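Local coordinates for protein DNA endonuclease I-CvuI (Chlorella vulgaris, PDB 5A72) that is a LAGLIDADG-family homing endonuclease that binds its DNA target as a protein dimer and probably serves intron homing, at residues F18-G23 with P96-K101. Residues are numbered along the deposited sequence; the frame is centred on the assembly and turned at random.
Unlike the reference sequence in segment 96-101: N99 (reference Gln). With CA (calcium ion), chain F; CA (calcium ion), chain E; nucleotides of chain D.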
ATOM      1  N   PHE B  18       0.819  -4.137  -3.824  1.00 23.09           N
ATOM      2  CA  PHE B  18       1.707  -3.249  -3.105  1.00 21.60           C
ATOM      3  C   PHE B  18       1.831  -1.904  -3.802  1.00 21.90           C
ATOM      4  O   PHE B  18       1.800  -0.867  -3.149  1.00 24.32           O
ATOM      5  CB  PHE B  18       3.080  -3.886  -2.936  1.00 20.22           C
ATOM      6  CG  PHE B  18       3.866  -3.307  -1.808  1.00 21.71           C
ATOM      7  CD1 PHE B  18       3.681  -3.772  -0.508  1.00 26.29           C
ATOM      8  CD2 PHE B  18       4.778  -2.288  -2.031  1.00 22.02           C
ATOM      9  CE1 PHE B  18       4.408  -3.237   0.554  1.00 29.95           C
ATOM     10  CE2 PHE B  18       5.504  -1.745  -0.977  1.00 29.47           C
ATOM     11  CZ  PHE B  18       5.324  -2.222   0.319  1.00 29.84           C
ATOM     12  N   VAL B  19       1.963  -1.908  -5.125  1.00 23.06           N
ATOM     13  CA  VAL B  19       2.036  -0.644  -5.856  1.00 22.34           C
ATOM     14  C   VAL B  19       0.691   0.098  -5.817  1.00 23.48           C
ATOM     15  O   VAL B  19       0.660   1.312  -5.579  1.00 26.74           O
ATOM     16  CB  VAL B  19       2.477  -0.847  -7.318  1.00 21.55           C
ATOM     17  CG1 VAL B  19       2.551   0.490  -8.029  1.00 19.75           C
ATOM     18  CG2 VAL B  19       3.830  -1.534  -7.367  1.00 19.78           C
ATOM     19  N   ASP B  20      -0.415  -0.616  -6.021  1.00 19.53           N
ATOM     20  CA  ASP B  20      -1.737  -0.002  -5.903  1.00 23.98           C
ATOM     21  C   ASP B  20      -1.879   0.791  -4.600  1.00 27.82           C
ATOM     22  O   ASP B  20      -2.590   1.789  -4.549  1.00 29.60           O
ATOM     23  CB  ASP B  20      -2.846  -1.057  -5.978  1.00 23.51           C
ATOM     24  CG  ASP B  20      -3.390  -1.246  -7.388  1.00 27.58           C
ATOM     25  OD1 ASP B  20      -3.190  -0.348  -8.235  1.00 26.81           O
ATOM     26  OD2 ASP B  20      -4.031  -2.295  -7.648  1.00 27.27           O
ATOM     27  N   ALA B  21      -1.186   0.363  -3.550  1.00 25.02           N
ATOM     28  CA  ALA B  21      -1.322   1.020  -2.265  1.00 25.77           C
ATOM     29  C   ALA B  21      -0.179   2.000  -1.967  1.00 26.95           C
ATOM     30  O   ALA B  21      -0.410   3.191  -1.775  1.00 26.11           O
ATOM     31  CB  ALA B  21      -1.425  -0.026  -1.171  1.00 25.25           C
ATOM     32  N   ASP B  22       1.050   1.488  -1.936  1.00 28.43           N
ATOM     33  CA  ASP B  22       2.214   2.253  -1.478  1.00 32.15           C
ATOM     34  C   ASP B  22       3.105   2.698  -2.613  1.00 30.96           C
ATOM     35  O   ASP B  22       4.292   2.974  -2.404  1.00 27.75           O
ATOM     36  CB  ASP B  22       3.054   1.427  -0.500  1.00 32.30           C
ATOM     37  CG  ASP B  22       2.749   1.748   0.947  1.00 32.79           C
ATOM     38  OD1 ASP B  22       1.737   2.436   1.208  1.00 31.64           O
ATOM     39  OD2 ASP B  22       3.523   1.296   1.823  1.00 35.31           O
ATOM     40  N   GLY B  23       2.531   2.756  -3.811  1.00 30.06           N
ATOM     41  CA  GLY B  23       3.301   3.014  -5.007  1.00 28.24           C
ATOM     42  C   GLY B  23       2.886   4.272  -5.721  1.00 28.11           C
ATOM     43  O   GLY B  23       2.068   5.043  -5.241  1.00 31.02           O
ATOM     44  N   PRO B  96      -2.096  -6.659 -15.671  1.00 30.68           N
ATOM     45  CA  PRO B  96      -3.286  -7.488 -15.417  1.00 31.93           C
ATOM     46  C   PRO B  96      -3.792  -7.496 -13.954  1.00 33.87           C
ATOM     47  O   PRO B  96      -4.942  -7.879 -13.736  1.00 36.86           O
ATOM     48  CB  PRO B  96      -2.825  -8.903 -15.810  1.00 33.86           C
ATOM     49  CG  PRO B  96      -1.528  -8.734 -16.541  1.00 30.15           C
ATOM     50  CD  PRO B  96      -0.923  -7.479 -16.036  1.00 29.08           C
ATOM     51  N   TYR B  97      -2.966  -7.098 -12.984  1.00 31.66           N
ATOM     52  CA  TYR B  97      -3.349  -7.182 -11.570  1.00 26.25           C
ATOM     53  C   TYR B  97      -3.535  -5.822 -10.905  1.00 27.45           C
ATOM     54  O   TYR B  97      -4.045  -5.739  -9.791  1.00 30.19           O
ATOM     55  CB  TYR B  97      -2.312  -7.986 -10.782  1.00 24.74           C
ATOM     56  CG  TYR B  97      -1.885  -9.240 -11.481  1.00 25.24           C
ATOM     57  CD1 TYR B  97      -2.809 -10.220 -11.804  1.00 27.26           C
ATOM     58  CD2 TYR B  97      -0.572  -9.440 -11.836  1.00 28.45           C
ATOM     59  CE1 TYR B  97      -2.437 -11.373 -12.457  1.00 25.90           C
ATOM     60  CE2 TYR B  97      -0.182 -10.596 -12.498  1.00 34.73           C
ATOM     61  CZ  TYR B  97      -1.121 -11.558 -12.803  1.00 33.96           C
ATOM     62  OH  TYR B  97      -0.739 -12.705 -13.459  1.00 37.58           O
ATOM     63  N   LEU B  98      -3.111  -4.755 -11.568  1.00 25.90           N
ATOM     64  CA  LEU B  98      -3.329  -3.424 -11.017  1.00 29.35           C
ATOM     65  C   LEU B  98      -4.819  -3.108 -10.955  1.00 32.18           C
ATOM     66  O   LEU B  98      -5.571  -3.461 -11.862  1.00 36.38           O
ATOM     67  CB  LEU B  98      -2.613  -2.375 -11.854  1.00 26.93           C
ATOM     68  CG  LEU B  98      -1.098  -2.355 -11.731  1.00 21.41           C
ATOM     69  CD1 LEU B  98      -0.541  -1.377 -12.716  1.00 21.05           C
ATOM     70  CD2 LEU B  98      -0.705  -1.960 -10.323  1.00 25.79           C
ATOM     71  N   ASN B  99      -5.255  -2.453  -9.887  1.00 30.65           N
ATOM     72  CA  ASN B  99      -6.655  -2.055  -9.806  1.00 28.23           C
ATOM     73  C   ASN B  99      -6.825  -0.545  -9.706  1.00 31.10           C
ATOM     74  O   ASN B  99      -7.370   0.076 -10.628  1.00 41.18           O
ATOM     75  CB  ASN B  99      -7.340  -2.779  -8.657  1.00 22.59           C
ATOM     76  CG  ASN B  99      -7.716  -4.210  -9.037  1.00 31.03           C
ATOM     77  OD1 ASN B  99      -8.813  -4.475  -9.548  1.00 29.71           O
ATOM     78  ND2 ASN B  99      -6.785  -5.131  -8.837  1.00 35.91           N
ATOM     79  N   LEU B 100      -6.333   0.058  -8.634  1.00 24.41           N
ATOM     80  CA  LEU B 100      -6.345   1.517  -8.532  1.00 28.10           C
ATOM     81  C   LEU B 100      -5.546   2.264  -9.617  1.00 29.35           C
ATOM     82  O   LEU B 100      -5.984   3.302 -10.114  1.00 35.74           O
ATOM     83  CB  LEU B 100      -5.831   1.930  -7.161  1.00 25.66           C
ATOM     84  CG  LEU B 100      -6.811   1.471  -6.090  1.00 28.06           C
ATOM     85  CD1 LEU B 100      -6.196   1.555  -4.712  1.00 29.58           C
ATOM     86  CD2 LEU B 100      -8.048   2.330  -6.175  1.00 32.28           C
ATOM     87  N   LYS B 101      -4.380   1.753  -9.990  1.00 29.95           N
ATOM     88  CA  LYS B 101      -3.479   2.541 -10.823  1.00 28.01           C
ATOM     89  C   LYS B 101      -3.456   2.086 -12.276  1.00 26.38           C
ATOM     90  O   LYS B 101      -2.520   2.402 -12.994  1.00 25.40           O
ATOM     91  CB  LYS B 101      -2.050   2.498 -10.256  1.00 27.96           C
ATOM     92  CG  LYS B 101      -1.965   2.591  -8.741  1.00 26.41           C
ATOM     93  CD  LYS B 101      -1.151   3.784  -8.266  1.00 26.82           C
ATOM     94  CE  LYS B 101      -1.559   4.164  -6.839  1.00 32.58           C
ATOM     95  NZ  LYS B 101      -0.814   5.331  -6.263  1.00 35.63           N
TER
HETATM   96 CA    CA F1164       2.476   1.644   4.092  1.00 33.21          CA
HETATM   97 CA    CA E1163      -1.846   4.574  -0.487  1.00 29.18          CA
ATOM     98  P    DG D  15       1.197   6.217   0.427  1.00 31.62           P
ATOM     99  OP1  DG D  15       0.969   7.677   0.555  1.00 28.63           O
ATOM    100  OP2  DG D  15       0.012   5.353   0.603  1.00 33.84           O
ATOM    101  O5'  DG D  15       1.920   5.710  -0.939  1.00 32.73           O
ATOM    102  C5'  DG D  15       2.730   6.589  -1.803  1.00 30.91           C
ATOM    103  C4'  DG D  15       1.985   7.847  -2.214  1.00 28.85           C
ATOM    104  O4'  DG D  15       2.536   8.983  -1.507  1.00 30.77           O
ATOM    105  C3'  DG D  15       2.061   8.226  -3.678  1.00 28.92           C
ATOM    106  O3'  DG D  15       0.882   8.981  -4.006  1.00 33.54           O
ATOM    107  C2'  DG D  15       3.329   9.083  -3.716  1.00 27.42           C
ATOM    108  C1'  DG D  15       3.212   9.845  -2.403  1.00 24.21           C
ATOM    109  N9   DG D  15       4.481  10.195  -1.765  1.00 23.43           N
ATOM    110  C8   DG D  15       5.510   9.343  -1.453  1.00 22.62           C
ATOM    111  N7   DG D  15       6.497   9.926  -0.828  1.00 23.35           N
ATOM    112  C5   DG D  15       6.083  11.249  -0.693  1.00 22.34           C
ATOM    113  C6   DG D  15       6.740  12.367  -0.096  1.00 23.82           C
ATOM    114  O6   DG D  15       7.855  12.410   0.462  1.00 22.43           O
ATOM    115  N1   DG D  15       5.963  13.520  -0.176  1.00 22.59           N
ATOM    116  C2   DG D  15       4.722  13.590  -0.756  1.00 23.55           C
ATOM    117  N2   DG D  15       4.126  14.791  -0.731  1.00 27.08           N
ATOM    118  N3   DG D  15       4.100  12.557  -1.315  1.00 21.56           N
ATOM    119  C4   DG D  15       4.836  11.425  -1.247  1.00 20.73           C
ATOM    120  P    DC D  14       5.640   3.303   5.047  1.00 33.52           P
ATOM    121  OP1  DC D  14       4.603   2.353   4.589  1.00 29.33           O
ATOM    122  OP2  DC D  14       6.857   2.793   5.725  1.00 35.16           O
ATOM    123  O5'  DC D  14       6.102   4.213   3.795  1.00 37.80           O
ATOM    124  C5'  DC D  14       5.284   4.311   2.614  1.00 29.03           C
ATOM    125  C4'  DC D  14       4.263   5.425   2.739  1.00 30.08           C
ATOM    126  O4'  DC D  14       4.876   6.624   3.279  1.00 31.33           O
ATOM    127  C3'  DC D  14       3.592   5.861   1.423  1.00 28.04           C
ATOM    128  O3'  DC D  14       2.207   5.806   1.599  1.00 25.98           O
ATOM    129  C2'  DC D  14       4.081   7.308   1.226  1.00 24.13           C
ATOM    130  C1'  DC D  14       4.253   7.725   2.662  1.00 27.45           C
ATOM    131  N1   DC D  14       5.056   8.974   2.925  1.00 26.56           N
ATOM    132  C2   DC D  14       4.529  10.221   2.580  1.00 25.24           C
ATOM    133  O2   DC D  14       3.430  10.275   1.991  1.00 26.88           O
ATOM    134  N3   DC D  14       5.240  11.340   2.886  1.00 21.27           N
ATOM    135  C4   DC D  14       6.406  11.241   3.524  1.00 21.19           C
ATOM    136  N4   DC D  14       7.058  12.370   3.815  1.00 21.40           N
ATOM    137  C5   DC D  14       6.956   9.982   3.892  1.00 23.83           C
ATOM    138  C6   DC D  14       6.249   8.887   3.589  1.00 27.90           C
TER
HETATM  139  O   HOH W   1      -3.098   3.793  -2.456  1.00 28.17           O
HETATM  140  O   HOH W   2      -0.871   6.257  -2.581  1.00 36.48           O
HETATM  141  O   HOH W   3       3.367  -0.485   4.573  1.00 30.54           O
HETATM  142  O   HOH W   4       1.596   1.212   6.539  1.00 32.44           O
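The carboxylate of D20 lies between two leucines: CD2 of L98 sits over one face, 3.6 Å from D20 OD1, and CB of L100 covers the opposite face, also 3.6 Å from D20 OD1. At the OD1 edge, K101 CG lies almost in the carboxylate plane, 3.2 Å from D20 OD1. The two oxygens take separate backbone N-H groups. N99 N, 2.6 Å from D20 OD2, uses the syn lone pair; this bond needs only the main chain of N99, where the reference sequence has Gln. K101 N, 3.0 Å from D20 OD1, also comes from the syn side but lies 30° out of the plane. One carboxylate thus bridges two N-H groups of the loop 96-101, and the two bonds hold that loop against helix 6-22, next to K101 at the N-cap position of helix 102-114. D20 OD2 is also hydrogen-bonded by W14 NE1 of the second subunit, tying loop and dimer interface together. The sequence LAGFVDADG ending at G23 is this protein's version of the LAGLIDADG motif, whose two copies pack as helices at the subunit interface. Its end reaches the metals: D22 OD2 binds one calcium at 2.5 Å, and A21 O binds the other at 2.4 Å. The side chain of K101 runs along 19-23, its chain bent by the turn about CB-CG (chi2 -121°) so that CE passes the carbonyl oxygens of V19 and D20. NZ then bonds to G23 O at 3.1 Å, from 53° above the carbonyl plane, and makes a long, weak ion pair with a DNA phosphate.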